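Local coordinates for Mlr6093 protein (Mesorhizobium loti, PDB 2QJ8) that probably acts as a zinc-dependent hydrolase of the succinylglutamate desuccinylase/aspartoacylase family, thought to cleave non-peptide carbon-nitrogen bonds in linear amides, or ester bonds, at residues E253-S256 / S257-L260; E277-Q280 / G281-V284. All blocks are in the same frame, centred on the assembly; numbering follows the deposited sequence. Where two conformers were deposited one is given.

Interaction 1: residues E253-S256 / S257-L260; sequences ETTS and SDQL
Asp-258 turns its carboxylate back along the chain to Thr-255, and OD2 takes two hydrogen bonds from that one residue. The backbone bond is the better directed: Thr-255 N lies 2.9 Å from Asp-258 OD2, nearly straight at 172°, and uses the anti lone pair of the oxygen. The hydroxyl comes differently, with Thr-255 OG1 at 3.3 Å from Asp-258 OD2 and about 60° above the carboxylate plane. Both depend on the first torsion of Asp-258, which sets CG beside its own backbone N, opposite the carbonyl carbon (chi1 -63°), and swings OD2 back to the N-H and hydroxyl of Thr-255.

A water adds a third donor to the same oxygen. It gives one hydrogen to Asp-258 OD2 at 2.9 Å and the other to Glu-253 O at 3.0 Å, tying the incoming strand to the carboxylate.

Backbone bonds shape the turn itself. Asp-258 N reaches Thr-255 O at 2.9 Å, and Gln-259 N reaches Ser-256 O at 3.2 Å, so two overlapping type I turns make a short 3-10 segment. It interrupts strand 250-261, which runs between strands 178-182 and 322-329, and the strand resumes at Gln-259. The other carboxylate oxygen, OD1, forms a salt bridge with Arg-328 on strand 322-329. With an alanine here, the N-H of Thr-255 and the guanidinium of Arg-328 would probably be left without their acceptor, and the turn freer to move.

In one of its two modelled conformers, Thr-254 passes Asp-258 in the opposite direction, with Thr-254 OG1 3.4 Å from Asp-258 CB, and that hydroxyl is bonded to Leu-326 O. Gln-259 sends its extended side chain back past Thr-255 O, and its amide is held by Trp-182 and Glu-322.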
loop_
_atom_site.group_PDB
_atom_site.type_symbol
_atom_site.label_atom_id
_atom_site.label_comp_id
_atom_site.label_asym_id
_atom_site.label_seq_id
_atom_site.Cartn_x
_atom_site.Cartn_y
_atom_site.Cartn_z
ATOM N N GLU A 253 -19.195 6.901 -15.083
ATOM C CA GLU A 253 -18.241 7.367 -16.096
ATOM C C GLU A 253 -17.398 8.480 -15.521
ATOM O O GLU A 253 -17.866 9.247 -14.670
ATOM C CB GLU A 253 -18.898 7.819 -17.419
ATOM C CG GLU A 253 -19.732 9.024 -17.340
ATOM C CD GLU A 253 -20.428 9.344 -18.658
ATOM O OE1 GLU A 253 -20.042 8.802 -19.720
ATOM O OE2 GLU A 253 -21.368 10.150 -18.610
ATOM N N THR A 254 -16.175 8.563 -16.026
ATOM C CA THR A 254 -15.228 9.590 -15.598
ATOM C C THR A 254 -14.691 10.280 -16.835
ATOM O O THR A 254 -14.300 9.630 -17.798
ATOM C CB THR A 254 -14.083 9.056 -14.699
ATOM O OG1 THR A 254 -13.114 10.091 -14.491
ATOM C CG2 THR A 254 -13.384 7.908 -15.298
ATOM N N THR A 255 -14.748 11.622 -16.799
ATOM C CA THR A 255 -14.282 12.521 -17.886
ATOM C C THR A 255 -13.149 13.364 -17.309
ATOM O O THR A 255 -12.924 13.331 -16.095
ATOM C CB THR A 255 -15.430 13.435 -18.457
ATOM O OG1 THR A 255 -15.928 14.323 -17.437
ATOM C CG2 THR A 255 -16.577 12.579 -19.015
ATOM N N SER A 256 -12.450 14.125 -18.158
ATOM C CA SER A 256 -11.277 14.916 -17.706
ATOM C C SER A 256 -11.490 15.824 -16.498
ATOM O O SER A 256 -10.625 15.870 -15.632
ATOM C CB SER A 256 -10.638 15.691 -18.854
ATOM O OG SER A 256 -9.833 14.792 -19.595
ATOM N N SER A 257 -12.653 16.458 -16.384
ATOM C CA SER A 257 -12.942 17.305 -15.208
ATOM C C SER A 257 -13.060 16.522 -13.849
ATOM O O SER A 257 -13.017 17.133 -12.772
ATOM C CB SER A 257 -14.186 18.145 -15.450
ATOM O OG SER A 257 -15.311 17.336 -15.652
ATOM N N ASP A 258 -13.209 15.192 -13.936
ATOM C CA ASP A 258 -13.315 14.305 -12.801
ATOM C C ASP A 258 -11.966 13.767 -12.328
ATOM O O ASP A 258 -11.914 13.098 -11.296
ATOM C CB ASP A 258 -14.169 13.090 -13.166
ATOM C CG ASP A 258 -15.582 13.423 -13.520
ATOM O OD1 ASP A 258 -16.221 14.151 -12.751
ATOM O OD2 ASP A 258 -16.089 12.873 -14.525
ATOM N N GLN A 259 -10.901 14.008 -13.098
ATOM C CA GLN A 259 -9.559 13.549 -12.768
ATOM C C GLN A 259 -8.848 14.703 -12.096
ATOM O O GLN A 259 -8.345 15.597 -12.761
ATOM C CB GLN A 259 -8.815 13.114 -14.034
ATOM C CG GLN A 259 -9.455 11.915 -14.735
ATOM C CD GLN A 259 -8.930 11.731 -16.134
ATOM O OE1 GLN A 259 -9.696 11.545 -17.065
ATOM N NE2 GLN A 259 -7.622 11.851 -16.298
ATOM N N LEU A 260 -8.820 14.689 -10.768
ATOM C CA LEU A 260 -8.241 15.782 -10.013
ATOM C C LEU A 260 -6.704 15.596 -9.879
ATOM O O LEU A 260 -6.212 14.507 -9.579
ATOM C CB LEU A 260 -8.954 15.917 -8.660
ATOM C CG LEU A 260 -10.482 16.055 -8.706
ATOM C CD1 LEU A 260 -11.000 16.119 -7.294
ATOM C CD2 LEU A 260 -10.925 17.294 -9.472
HETATM O O HOH W 1 -18.554 12.009 -15.705
#

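Interaction 2: residues E277-Q280 / G281-V284; sequences EVEQ and GDVV
Asp-282 and Glu-279 hold each other by two hydrogen bonds running in opposite directions, and this pair is the tight part of the contact. Asp-282 N donates to Glu-279 O at 3.0 Å, closing the turn. In return Glu-279 N donates to Asp-282 OD2 at 2.9 Å, arriving steeply, some 72° above the carboxylate plane. The side chain gets there because CG of Asp-282 stands beside its own backbone N (chi1 -78°), which lays the carboxylate back over the chain it has just left. Val-278 fills in beneath it: its CA is 3.7 Å from Asp-282 OD2, while Val-278 CB and Asp-282 CB lie 4.1 Å apart.

Further inside, the contact is apolar and lighter. Val-278 CG2 meets Val-284 CG2 at 4.5 Å, and both side chains are buried, Val-278 against Val-308 and Val-284 against Ile-311 of strand 306-312.

The other side faces solvent. Glu-279 and Asp-282 run side by side, yet their carboxylates are almost perpendicular, and Glu-279 OE2 stays 6.0 Å from Asp-282 OD2. A bend at the second torsion of Glu-279 leads its acid away to a salt bridge with Lys-305, which probably eases the like charges. Gln-280, at the corner, stretches its chain outward and touches a crystal neighbour.

Gly-281 follows with a positive phi of 90°, where any CB would collide with Gln-280 O. Together with the extended backbone of Gln-280 at the second position, this makes a type II beta turn from Glu-279 to Asp-282, with the customary glycine third. Here the turn does not close a hairpin: it carries the chain from strand 277-278, paired with 306-312, to strand 283-288, which pairs with 266-270 and 298-301.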
loop_
_atom_site.group_PDB
_atom_site.type_symbol
_atom_site.label_atom_id
_atom_site.label_comp_id
_atom_site.label_asym_id
_atom_site.label_seq_id
_atom_site.Cartn_x
_atom_site.Cartn_y
_atom_site.Cartn_z
ATOM N N GLU A 277 -19.933 10.059 -1.890
ATOM C CA GLU A 277 -20.639 10.903 -2.841
ATOM C C GLU A 277 -20.302 12.327 -2.406
ATOM O O GLU A 277 -20.652 12.726 -1.282
ATOM C CB GLU A 277 -22.143 10.611 -2.758
ATOM C CG GLU A 277 -22.488 9.177 -3.185
ATOM C CD GLU A 277 -23.976 8.866 -3.162
ATOM O OE1 GLU A 277 -24.720 9.513 -2.384
ATOM O OE2 GLU A 277 -24.394 7.955 -3.926
ATOM N N VAL A 278 -19.588 13.070 -3.258
ATOM C CA VAL A 278 -19.163 14.438 -2.945
ATOM C C VAL A 278 -19.954 15.463 -3.778
ATOM O O VAL A 278 -20.416 15.149 -4.876
ATOM C CB VAL A 278 -17.645 14.614 -3.135
ATOM C CG1 VAL A 278 -16.873 13.565 -2.278
ATOM C CG2 VAL A 278 -17.258 14.517 -4.592
ATOM N N GLU A 279 -20.170 16.648 -3.210
ATOM C CA GLU A 279 -20.878 17.735 -3.891
ATOM C C GLU A 279 -19.866 18.557 -4.667
ATOM O O GLU A 279 -18.675 18.509 -4.384
ATOM C CB GLU A 279 -21.604 18.649 -2.880
ATOM C CG GLU A 279 -22.664 17.961 -2.007
ATOM C CD GLU A 279 -23.839 17.371 -2.798
ATOM O OE1 GLU A 279 -24.107 17.819 -3.936
ATOM O OE2 GLU A 279 -24.511 16.459 -2.266
ATOM N N GLN A 280 -20.358 19.317 -5.633
ATOM C CA GLN A 280 -19.544 20.205 -6.439
ATOM C C GLN A 280 -18.866 21.193 -5.488
ATOM O O GLN A 280 -19.532 21.819 -4.668
ATOM C CB GLN A 280 -20.444 20.956 -7.409
ATOM C CG GLN A 280 -19.729 21.918 -8.357
ATOM C CD GLN A 280 -20.700 22.723 -9.210
ATOM O OE1 GLN A 280 -21.920 22.683 -8.998
ATOM N NE2 GLN A 280 -20.160 23.491 -10.153
ATOM N N GLY A 281 -17.548 21.316 -5.589
ATOM C CA GLY A 281 -16.776 22.183 -4.708
ATOM C C GLY A 281 -16.247 21.561 -3.419
ATOM O O GLY A 281 -15.498 22.214 -2.731
ATOM N N ASP A 282 -16.625 20.326 -3.071
ATOM C CA ASP A 282 -16.105 19.693 -1.848
ATOM C C ASP A 282 -14.613 19.445 -1.940
ATOM O O ASP A 282 -14.108 19.080 -3.010
ATOM C CB ASP A 282 -16.773 18.333 -1.568
ATOM C CG ASP A 282 -18.152 18.451 -0.960
ATOM O OD1 ASP A 282 -18.633 19.566 -0.703
ATOM O OD2 ASP A 282 -18.770 17.392 -0.729
ATOM N N VAL A 283 -13.921 19.631 -0.815
ATOM C CA VAL A 283 -12.487 19.360 -0.734
ATOM C C VAL A 283 -12.321 17.834 -0.733
ATOM O O VAL A 283 -12.858 17.142 0.146
ATOM C CB VAL A 283 -11.856 19.985 0.525
ATOM C CG1 VAL A 283 -10.375 19.601 0.663
ATOM C CG2 VAL A 283 -12.031 21.520 0.502
ATOM N N VAL A 284 -11.628 17.332 -1.750
ATOM C CA VAL A 284 -11.361 15.912 -1.916
ATOM C C VAL A 284 -10.013 15.574 -1.259
ATOM O O VAL A 284 -9.847 14.488 -0.746
ATOM C CB VAL A 284 -11.489 15.492 -3.421
ATOM C CG1 VAL A 284 -10.895 14.121 -3.682
ATOM C CG2 VAL A 284 -12.970 15.548 -3.835
#

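Interactions 1 and 2 follow one another along the chain, and their centres lie 13 Å apart. Both sit well off the centre of the chain, at about 19 and 27 Å, and nothing in the contacts described involves a metal or ligand. They meet directly where Leu-260 CD1 packs on Val-284 CB at 4.0 Å, joining the resumed strand after the 3-10 turn to the strand after the type II turn. The loop before 306-312 serves both, Gln-303 and Ser-304 meeting interaction 1 and Ala-302 and Lys-305 interaction 2. Strands connect them too: 250-261 pairs with 322-329, which pairs with 306-312, which pairs with 277-278.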